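Local coordinates for ABC transporter, periplasmic substrate-binding protein (Thermotoga maritima, PDB 2HPG), which probably captures a solute in the periplasm as the binding-protein component of a tripartite ATP-independent (TRAP) transporter, at residues V54-I59 / V68-D73; A75-Y80 / F230-A235; L159-P164 / E171-L176. All coordinates share one frame; numbering follows the deposited sequence.

Contact 1: V54-I59 / V68-D73; sequences VEEDII and VGWNTD
I58, the first residue of helix 58-64, sets its CB over the indole of W70 on strand 68-73, the two side chains crossing at a slant, a compact instance of a helix start packed on the strand that follows it. I58 CB stands over one face, 3.5 Å from the centroid of the five-membered ring of W70 and 13° off the normal, a CH-pi contact. CG2 continues the overlap toward the six-membered ring, 3.7 Å from W70 CE2. With CG1 held between the backbone N and the carbonyl carbon (chi1 69°), the longer branch runs on toward T72, where I58 CD1 comes 4.4 Å from T72 OG1. V68 CG2 approaches the opposite face of the indole near its rim, so the ring has a neighbour on each face. The exposed side is looser: E56 brings OE1 obliquely to W70 CH2 at 3.8 Å, its carboxylate plane 77° from the ring, while OE2 is hydrogen-bonded to H15. Were W70 an alanine, I58 would probably lose the ring beneath it, leaving a gap at the start of the helix. Between I58 and W70 the side-chain contact is thus apolar, and the acid at the margin, hydrogen-bonded to H15, meets the indole through ring carbons.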
loop_
_atom_site.group_PDB
_atom_site.type_symbol
_atom_site.label_atom_id
_atom_site.label_comp_id
_atom_site.label_asym_id
_atom_site.label_seq_id
_atom_site.Cartn_x
_atom_site.Cartn_y
_atom_site.Cartn_z
ATOM N N VAL A 54 -9.032 9.161 15.082
ATOM C CA VAL A 54 -10.278 9.904 14.820
ATOM C C VAL A 54 -11.015 9.369 13.575
ATOM O O VAL A 54 -10.404 9.165 12.520
ATOM C CB VAL A 54 -10.012 11.435 14.652
ATOM C CG1 VAL A 54 -9.642 12.069 15.989
ATOM C CG2 VAL A 54 -8.923 11.693 13.619
ATOM N N GLU A 55 -12.323 9.128 13.715
ATOM C CA GLU A 55 -13.183 8.763 12.579
ATOM C C GLU A 55 -12.975 9.709 11.400
ATOM O O GLU A 55 -13.043 10.931 11.561
ATOM C CB GLU A 55 -14.673 8.826 12.958
ATOM C CG GLU A 55 -15.173 7.707 13.864
ATOM C CD GLU A 55 -16.689 7.555 13.832
ATOM O OE1 GLU A 55 -17.266 7.448 12.721
ATOM O OE2 GLU A 55 -17.304 7.535 14.922
ATOM N N GLU A 56 -12.718 9.133 10.227
ATOM C CA GLU A 56 -12.759 9.859 8.960
ATOM C C GLU A 56 -13.492 8.991 7.941
ATOM O O GLU A 56 -13.121 7.826 7.714
ATOM C CB GLU A 56 -11.353 10.159 8.433
ATOM C CG GLU A 56 -10.449 10.919 9.380
ATOM C CD GLU A 56 -9.184 11.412 8.693
ATOM O OE1 GLU A 56 -9.295 12.198 7.715
ATOM O OE2 GLU A 56 -8.081 11.015 9.134
ATOM N N ASP A 57 -14.528 9.555 7.332
ATOM C CA ASP A 57 -15.269 8.858 6.298
ATOM C C ASP A 57 -14.776 9.358 4.939
ATOM O O ASP A 57 -15.480 10.066 4.215
ATOM C CB ASP A 57 -16.773 9.077 6.490
ATOM C CG ASP A 57 -17.600 7.879 6.030
ATOM O OD1 ASP A 57 -17.209 7.204 5.037
ATOM O OD2 ASP A 57 -18.644 7.616 6.680
ATOM N N ILE A 58 -13.546 8.965 4.605
ATOM C CA ILE A 58 -12.838 9.503 3.435
ATOM C C ILE A 58 -13.564 9.221 2.109
ATOM O O ILE A 58 -13.564 10.055 1.211
ATOM C CB ILE A 58 -11.347 9.017 3.377
ATOM C CG1 ILE A 58 -11.238 7.513 3.078
ATOM C CG2 ILE A 58 -10.618 9.366 4.683
ATOM C CD1 ILE A 58 -9.804 7.003 2.971
ATOM N N ILE A 59 -14.194 8.059 2.001
ATOM C CA ILE A 59 -14.911 7.686 0.781
ATOM C C ILE A 59 -16.182 8.507 0.616
ATOM O O ILE A 59 -16.533 8.887 -0.492
ATOM C CB ILE A 59 -15.264 6.164 0.762
ATOM C CG1 ILE A 59 -13.986 5.318 0.799
ATOM C CG2 ILE A 59 -16.124 5.803 -0.463
ATOM C CD1 ILE A 59 -12.980 5.664 -0.284
ATOM N N VAL A 68 -11.230 16.764 -2.889
ATOM C CA VAL A 68 -10.351 16.059 -1.976
ATOM C C VAL A 68 -9.841 14.755 -2.607
ATOM O O VAL A 68 -10.498 14.162 -3.466
ATOM C CB VAL A 68 -11.070 15.784 -0.632
ATOM C CG1 VAL A 68 -12.097 14.685 -0.791
ATOM C CG2 VAL A 68 -10.060 15.413 0.438
ATOM N N GLY A 69 -8.649 14.337 -2.185
ATOM C CA GLY A 69 -8.092 13.063 -2.585
ATOM C C GLY A 69 -7.467 12.347 -1.421
ATOM O O GLY A 69 -7.218 12.955 -0.372
ATOM N N TRP A 70 -7.226 11.049 -1.591
ATOM C CA TRP A 70 -6.589 10.258 -0.550
ATOM C C TRP A 70 -5.627 9.231 -1.121
ATOM O O TRP A 70 -5.869 8.629 -2.184
ATOM C CB TRP A 70 -7.625 9.522 0.314
ATOM C CG TRP A 70 -8.689 10.393 0.840
ATOM C CD1 TRP A 70 -9.949 10.556 0.330
ATOM C CD2 TRP A 70 -8.605 11.244 1.988
ATOM N NE1 TRP A 70 -10.648 11.469 1.085
ATOM C CE2 TRP A 70 -9.846 11.906 2.110
ATOM C CE3 TRP A 70 -7.598 11.523 2.912
ATOM C CZ2 TRP A 70 -10.110 12.816 3.138
ATOM C CZ3 TRP A 70 -7.859 12.435 3.937
ATOM C CH2 TRP A 70 -9.102 13.070 4.037
ATOM N N ASN A 71 -4.540 9.045 -0.382
ATOM C CA ASN A 71 -3.640 7.921 -0.524
ATOM C C ASN A 71 -4.269 6.775 0.239
ATOM O O ASN A 71 -4.236 6.770 1.465
ATOM C CB ASN A 71 -2.282 8.298 0.081
ATOM C CG ASN A 71 -1.311 7.122 0.184
ATOM O OD1 ASN A 71 -0.964 6.511 -0.816
ATOM N ND2 ASN A 71 -0.816 6.855 1.396
ATOM N N THR A 72 -4.871 5.822 -0.463
ATOM C CA THR A 72 -5.526 4.693 0.213
ATOM C C THR A 72 -4.967 3.370 -0.349
ATOM O O THR A 72 -3.837 3.341 -0.819
ATOM C CB THR A 72 -7.056 4.814 0.080
ATOM O OG1 THR A 72 -7.700 3.790 0.845
ATOM C CG2 THR A 72 -7.483 4.735 -1.361
ATOM N N ASP A 73 -5.731 2.275 -0.285
ATOM C CA ASP A 73 -5.282 1.008 -0.869
ATOM C C ASP A 73 -6.453 0.131 -1.323
ATOM O O ASP A 73 -7.612 0.494 -1.112
ATOM C CB ASP A 73 -4.386 0.276 0.115
ATOM C CG ASP A 73 -5.090 -0.069 1.402
ATOM O OD1 ASP A 73 -6.314 -0.334 1.395
ATOM O OD2 ASP A 73 -4.395 -0.100 2.426
#

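Contact 2: A75-Y80 / F230-A235; sequences ARLGMY and FEIVSA
The short helix 74-77 packs on strand 218-234 through side chains, with the closest CA atoms, those of L77 and F230, 8.4 Å apart and no hydrogen bond joining the two backbones. One methyl group makes the link. L77 CD1 reaches the strand where F230 and I232, two residues apart, both point toward the helix. It comes 3.6 Å from F230 CD1 and 3.7 Å from F230 CB, meeting the junction between ring and main chain at an oblique angle. The same methyl lies 4.1 Å from I232 CG2, a looser touch. L77 gets there by an extended path: CG is anti to its carbonyl carbon (chi1 -60°), and CD1 then continues straight away from CA (chi2 -178°). This is packing of a helix on a sheet within the two-lobed fold of the periplasmic binding proteins, here the DctP family: the chain leaves strand 68-73, turns into helix 74-77, and lays L77 on the antiparallel neighbour of the strand it has just left. The backbone bond from Y80 N to L77 O, 2.9 Å long, ties the turn after L77 back to it. Around the leucine, I84 touches both L77 and F230, L124 of helix 115-128 packs on L77, and F135 meets the F230 ring with the two planes about 20° apart.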
loop_
_atom_site.group_PDB
_atom_site.type_symbol
_atom_site.label_atom_id
_atom_site.label_comp_id
_atom_site.label_asym_id
_atom_site.label_seq_id
_atom_site.Cartn_x
_atom_site.Cartn_y
_atom_site.Cartn_z
ATOM N N ALA A 75 -7.343 -2.726 -0.229
ATOM C CA ALA A 75 -8.031 -3.319 0.892
ATOM C C ALA A 75 -9.229 -2.437 1.272
ATOM O O ALA A 75 -10.238 -2.930 1.769
ATOM C CB ALA A 75 -7.081 -3.509 2.074
ATOM N N ARG A 76 -9.099 -1.132 1.041
ATOM C CA ARG A 76 -10.210 -0.191 1.222
ATOM C C ARG A 76 -11.139 -0.208 0.002
ATOM O O ARG A 76 -12.334 -0.468 0.123
ATOM C CB ARG A 76 -9.651 1.221 1.481
ATOM C CG ARG A 76 -10.652 2.379 1.374
ATOM C CD ARG A 76 -11.375 2.634 2.667
ATOM N NE ARG A 76 -10.503 3.316 3.630
ATOM C CZ ARG A 76 -10.929 3.965 4.714
ATOM N NH1 ARG A 76 -12.230 4.053 4.982
ATOM N NH2 ARG A 76 -10.047 4.550 5.530
ATOM N N LEU A 77 -10.592 0.037 -1.180
ATOM C CA LEU A 77 -11.415 0.075 -2.391
ATOM C C LEU A 77 -12.136 -1.247 -2.644
ATOM O O LEU A 77 -13.204 -1.272 -3.244
ATOM C CB LEU A 77 -10.567 0.428 -3.601
ATOM C CG LEU A 77 -9.879 1.785 -3.494
ATOM C CD1 LEU A 77 -9.102 2.084 -4.765
ATOM C CD2 LEU A 77 -10.911 2.866 -3.203
ATOM N N GLY A 78 -11.537 -2.343 -2.192
ATOM C CA GLY A 78 -12.130 -3.662 -2.308
ATOM C C GLY A 78 -13.381 -3.831 -1.468
ATOM O O GLY A 78 -14.075 -4.843 -1.602
HETATM N N MSE A 79 -13.668 -2.878 -0.578
HETATM C CA MSE A 79 -14.938 -2.845 0.145
HETATM C C MSE A 79 -16.075 -2.464 -0.788
HETATM O O MSE A 79 -17.217 -2.761 -0.519
HETATM C CB MSE A 79 -14.911 -1.812 1.269
HETATM C CG MSE A 79 -13.990 -2.120 2.424
HETATM SE SE MSE A 79 -14.170 -0.758 3.834
HETATM C CE MSE A 79 -13.204 -1.767 5.224
ATOM N N TYR A 80 -15.748 -1.780 -1.883
ATOM C CA TYR A 80 -16.735 -1.240 -2.809
ATOM C C TYR A 80 -16.880 -2.103 -4.047
ATOM O O TYR A 80 -17.956 -2.669 -4.263
ATOM C CB TYR A 80 -16.384 0.212 -3.144
ATOM C CG TYR A 80 -16.333 1.008 -1.873
ATOM C CD1 TYR A 80 -17.498 1.498 -1.289
ATOM C CD2 TYR A 80 -15.137 1.185 -1.198
ATOM C CE1 TYR A 80 -17.462 2.178 -0.102
ATOM C CE2 TYR A 80 -15.093 1.850 -0.009
ATOM C CZ TYR A 80 -16.251 2.348 0.538
ATOM O OH TYR A 80 -16.177 3.036 1.720
ATOM N N PHE A 230 -3.300 3.158 -3.649
ATOM C CA PHE A 230 -4.162 3.713 -4.684
ATOM C C PHE A 230 -4.442 5.166 -4.370
ATOM O O PHE A 230 -4.759 5.505 -3.246
ATOM C CB PHE A 230 -5.468 2.937 -4.738
ATOM C CG PHE A 230 -5.369 1.671 -5.501
ATOM C CD1 PHE A 230 -6.073 1.509 -6.677
ATOM C CD2 PHE A 230 -4.536 0.647 -5.070
ATOM C CE1 PHE A 230 -5.969 0.340 -7.389
ATOM C CE2 PHE A 230 -4.427 -0.518 -5.790
ATOM C CZ PHE A 230 -5.158 -0.666 -6.949
ATOM N N GLU A 231 -4.305 6.023 -5.373
ATOM C CA GLU A 231 -4.417 7.460 -5.184
ATOM C C GLU A 231 -5.724 7.888 -5.827
ATOM O O GLU A 231 -5.885 7.776 -7.038
ATOM C CB GLU A 231 -3.211 8.163 -5.816
ATOM C CG GLU A 231 -1.861 7.575 -5.404
ATOM C CD GLU A 231 -1.649 7.564 -3.900
ATOM O OE1 GLU A 231 -2.085 8.540 -3.278
ATOM O OE2 GLU A 231 -1.054 6.584 -3.351
ATOM N N ILE A 232 -6.679 8.312 -4.999
ATOM C CA ILE A 232 -8.040 8.564 -5.466
ATOM C C ILE A 232 -8.451 10.024 -5.316
ATOM O O ILE A 232 -7.937 10.729 -4.446
ATOM C CB ILE A 232 -9.076 7.632 -4.767
ATOM C CG1 ILE A 232 -9.180 7.924 -3.261
ATOM C CG2 ILE A 232 -8.707 6.169 -4.998
ATOM C CD1 ILE A 232 -10.300 7.171 -2.560
ATOM N N VAL A 233 -9.339 10.464 -6.210
ATOM C CA VAL A 233 -10.044 11.747 -6.107
ATOM C C VAL A 233 -11.524 11.550 -6.460
ATOM O O VAL A 233 -11.916 10.490 -6.943
ATOM C CB VAL A 233 -9.462 12.864 -7.026
ATOM C CG1 VAL A 233 -8.063 13.287 -6.584
ATOM C CG2 VAL A 233 -9.476 12.457 -8.519
ATOM N N SER A 234 -12.342 12.568 -6.187
ATOM C CA SER A 234 -13.741 12.578 -6.610
ATOM C C SER A 234 -13.837 12.535 -8.123
ATOM O O SER A 234 -13.225 13.360 -8.804
ATOM C CB SER A 234 -14.451 13.848 -6.124
ATOM O OG SER A 234 -15.743 13.926 -6.689
ATOM N N ALA A 235 -14.616 11.587 -8.647
ATOM C CA ALA A 235 -14.848 11.508 -10.096
ATOM C C ALA A 235 -15.543 12.776 -10.600
ATOM O O ALA A 235 -15.182 13.301 -11.664
ATOM C CB ALA A 235 -15.665 10.274 -10.439
#

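Contact 3: L159-P164 / E171-L176; sequences LRIRTP and ESIRSL
I173 lays its CG1 branch over the side chain of T163, three atoms of the threonine lying within 4 Å of that one methylene. The nearest is T163 OG1, 3.6 Å from I173 CG1; T163 CB follows at 3.8 Å and CG2 at 3.9 Å. The two side chains slide past each other in opposite directions, so the overlap is made along their flanks. T163 OG1 touches the isoleucine and is also hydrogen-bonded to E201, which satisfies the buried hydroxyl. Placing OG1 opposite the backbone N, the threonine torsion (chi1 -170°) sets it against I173 CG1 in van der Waals contact while it bonds to E201. The second branch of I173 is directed at the strand: CG2 comes 4.3 Å from I161 CB, a light contact, since the outer end of I161 leads away from the helix. One turn of the helix carries an extra internal tie, S175 OG donating to S172 O at 2.7 Å, with the donor tilted 22° from the carbonyl plane; the same oxygen also accepts from L176 N. The whole belongs to a beta-alpha-beta unit in which helix 167-176 links strand 160-162 to its parallel partner 179-181. I173 also touches H224 and F225 of strand 218-234 and E201 of strand 199-202, which places the isoleucine where the helix meets several strands of the sheet.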
loop_
_atom_site.group_PDB
_atom_site.type_symbol
_atom_site.label_atom_id
_atom_site.label_comp_id
_atom_site.label_asym_id
_atom_site.label_seq_id
_atom_site.Cartn_x
_atom_site.Cartn_y
_atom_site.Cartn_z
ATOM N N LEU A 159 0.854 -17.018 17.561
ATOM C CA LEU A 159 1.438 -15.684 17.690
ATOM C C LEU A 159 0.429 -14.591 17.329
ATOM O O LEU A 159 -0.117 -14.594 16.231
ATOM C CB LEU A 159 2.696 -15.526 16.827
ATOM C CG LEU A 159 3.979 -16.276 17.231
ATOM C CD1 LEU A 159 5.162 -15.682 16.492
ATOM C CD2 LEU A 159 4.242 -16.249 18.719
ATOM N N ARG A 160 0.205 -13.661 18.256
ATOM C CA ARG A 160 -0.636 -12.502 17.992
ATOM C C ARG A 160 0.193 -11.486 17.217
ATOM O O ARG A 160 1.046 -10.836 17.783
ATOM C CB ARG A 160 -1.142 -11.865 19.288
ATOM C CG ARG A 160 -2.160 -12.696 20.090
ATOM C CD ARG A 160 -1.546 -13.596 21.118
ATOM N NE ARG A 160 -0.485 -12.954 21.901
ATOM C CZ ARG A 160 -0.667 -12.082 22.884
ATOM N NH1 ARG A 160 -1.889 -11.743 23.280
ATOM N NH2 ARG A 160 0.396 -11.555 23.499
ATOM N N ILE A 161 -0.077 -11.350 15.927
ATOM C CA ILE A 161 0.663 -10.407 15.060
ATOM C C ILE A 161 -0.232 -9.267 14.595
ATOM O O ILE A 161 -1.279 -9.495 13.974
ATOM C CB ILE A 161 1.194 -11.130 13.799
ATOM C CG1 ILE A 161 2.204 -12.226 14.179
ATOM C CG2 ILE A 161 1.813 -10.159 12.840
ATOM C CD1 ILE A 161 3.449 -11.716 14.941
ATOM N N ARG A 162 0.188 -8.038 14.855
ATOM C CA ARG A 162 -0.654 -6.907 14.536
ATOM C C ARG A 162 -0.522 -6.650 13.043
ATOM O O ARG A 162 0.574 -6.755 12.459
ATOM C CB ARG A 162 -0.358 -5.683 15.419
ATOM C CG ARG A 162 0.309 -4.520 14.762
ATOM C CD ARG A 162 -0.608 -3.491 14.165
ATOM N NE ARG A 162 0.003 -3.003 12.956
ATOM C CZ ARG A 162 -0.366 -1.972 12.202
ATOM N NH1 ARG A 162 -1.311 -1.109 12.516
ATOM N NH2 ARG A 162 0.329 -1.774 11.095
ATOM N N THR A 163 -1.667 -6.390 12.421
ATOM C CA THR A 163 -1.725 -6.088 10.980
ATOM C C THR A 163 -2.910 -5.118 10.801
ATOM O O THR A 163 -3.759 -5.049 11.677
ATOM C CB THR A 163 -1.850 -7.402 10.178
ATOM O OG1 THR A 163 -1.674 -7.147 8.780
ATOM C CG2 THR A 163 -3.189 -8.070 10.446
ATOM N N PRO A 164 -2.924 -4.300 9.730
ATOM C CA PRO A 164 -4.018 -3.333 9.550
ATOM C C PRO A 164 -5.402 -3.979 9.597
ATOM O O PRO A 164 -5.513 -5.197 9.504
ATOM C CB PRO A 164 -3.716 -2.737 8.193
ATOM C CG PRO A 164 -2.257 -2.849 8.073
ATOM C CD PRO A 164 -1.908 -4.148 8.675
ATOM N N GLU A 171 -7.205 -11.598 7.018
ATOM C CA GLU A 171 -7.361 -12.948 6.460
ATOM C C GLU A 171 -6.065 -13.492 5.903
ATOM O O GLU A 171 -5.809 -14.672 6.016
ATOM C CB GLU A 171 -8.401 -12.936 5.343
ATOM C CG GLU A 171 -9.787 -12.568 5.820
ATOM C CD GLU A 171 -10.438 -13.658 6.630
ATOM O OE1 GLU A 171 -10.011 -14.834 6.511
ATOM O OE2 GLU A 171 -11.380 -13.330 7.399
ATOM N N SER A 172 -5.263 -12.629 5.286
ATOM C CA SER A 172 -3.934 -12.998 4.813
ATOM C C SER A 172 -3.025 -13.496 5.953
ATOM O O SER A 172 -2.466 -14.594 5.868
ATOM C CB SER A 172 -3.285 -11.810 4.104
ATOM O OG SER A 172 -3.892 -11.594 2.843
ATOM N N ILE A 173 -2.890 -12.695 7.007
ATOM C CA ILE A 173 -2.029 -13.048 8.140
ATOM C C ILE A 173 -2.537 -14.278 8.876
ATOM O O ILE A 173 -1.743 -15.128 9.340
ATOM C CB ILE A 173 -1.864 -11.862 9.122
ATOM C CG1 ILE A 173 -1.075 -10.722 8.455
ATOM C CG2 ILE A 173 -1.175 -12.301 10.398
ATOM C CD1 ILE A 173 0.215 -11.153 7.776
ATOM N N ARG A 174 -3.857 -14.393 8.966
ATOM C CA ARG A 174 -4.481 -15.614 9.498
ATOM C C ARG A 174 -4.160 -16.853 8.656
ATOM O O ARG A 174 -3.852 -17.900 9.191
ATOM C CB ARG A 174 -5.995 -15.432 9.622
ATOM C CG ARG A 174 -6.703 -16.574 10.300
ATOM C CD ARG A 174 -8.170 -16.239 10.484
ATOM N NE ARG A 174 -8.973 -17.382 10.927
ATOM C CZ ARG A 174 -9.478 -18.321 10.118
ATOM N NH1 ARG A 174 -9.239 -18.295 8.815
ATOM N NH2 ARG A 174 -10.227 -19.311 10.618
ATOM N N SER A 175 -4.228 -16.734 7.339
ATOM C CA SER A 175 -3.960 -17.874 6.471
ATOM C C SER A 175 -2.489 -18.328 6.512
ATOM O O SER A 175 -2.202 -19.515 6.328
ATOM C CB SER A 175 -4.362 -17.552 5.037
ATOM O OG SER A 175 -3.375 -16.735 4.437
ATOM N N LEU A 176 -1.564 -17.390 6.751
ATOM C CA LEU A 176 -0.127 -17.712 6.897
ATOM C C LEU A 176 0.189 -18.475 8.177
ATOM O O LEU A 176 1.195 -19.181 8.250
ATOM C CB LEU A 176 0.719 -16.441 6.844
ATOM C CG LEU A 176 0.691 -15.702 5.512
ATOM C CD1 LEU A 176 1.699 -14.548 5.483
ATOM C CD2 LEU A 176 0.928 -16.658 4.368
#

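Contacts 1 and 2 are neighbours, their centres about 9 Å apart, and are built on two adjacent antiparallel strands. T72 N lies 2.8 Å from F230 O and W70 O lies 2.9 Å from I232 N, probable hydrogen bonds that join the strand carrying W70 to the strand carrying F230 and I232. The helix of contact 1 also reaches segment 75-80 of contact 2, I59 CG1 lying 3.3 Å from Y80 OH. Contact 3 stands apart, its centre about 24 Å from that of contact 1 and about 23 Å from that of contact 2, although it reaches the same sheet. In sequence its residues fall within the long run of chain between the two segments of contact 2.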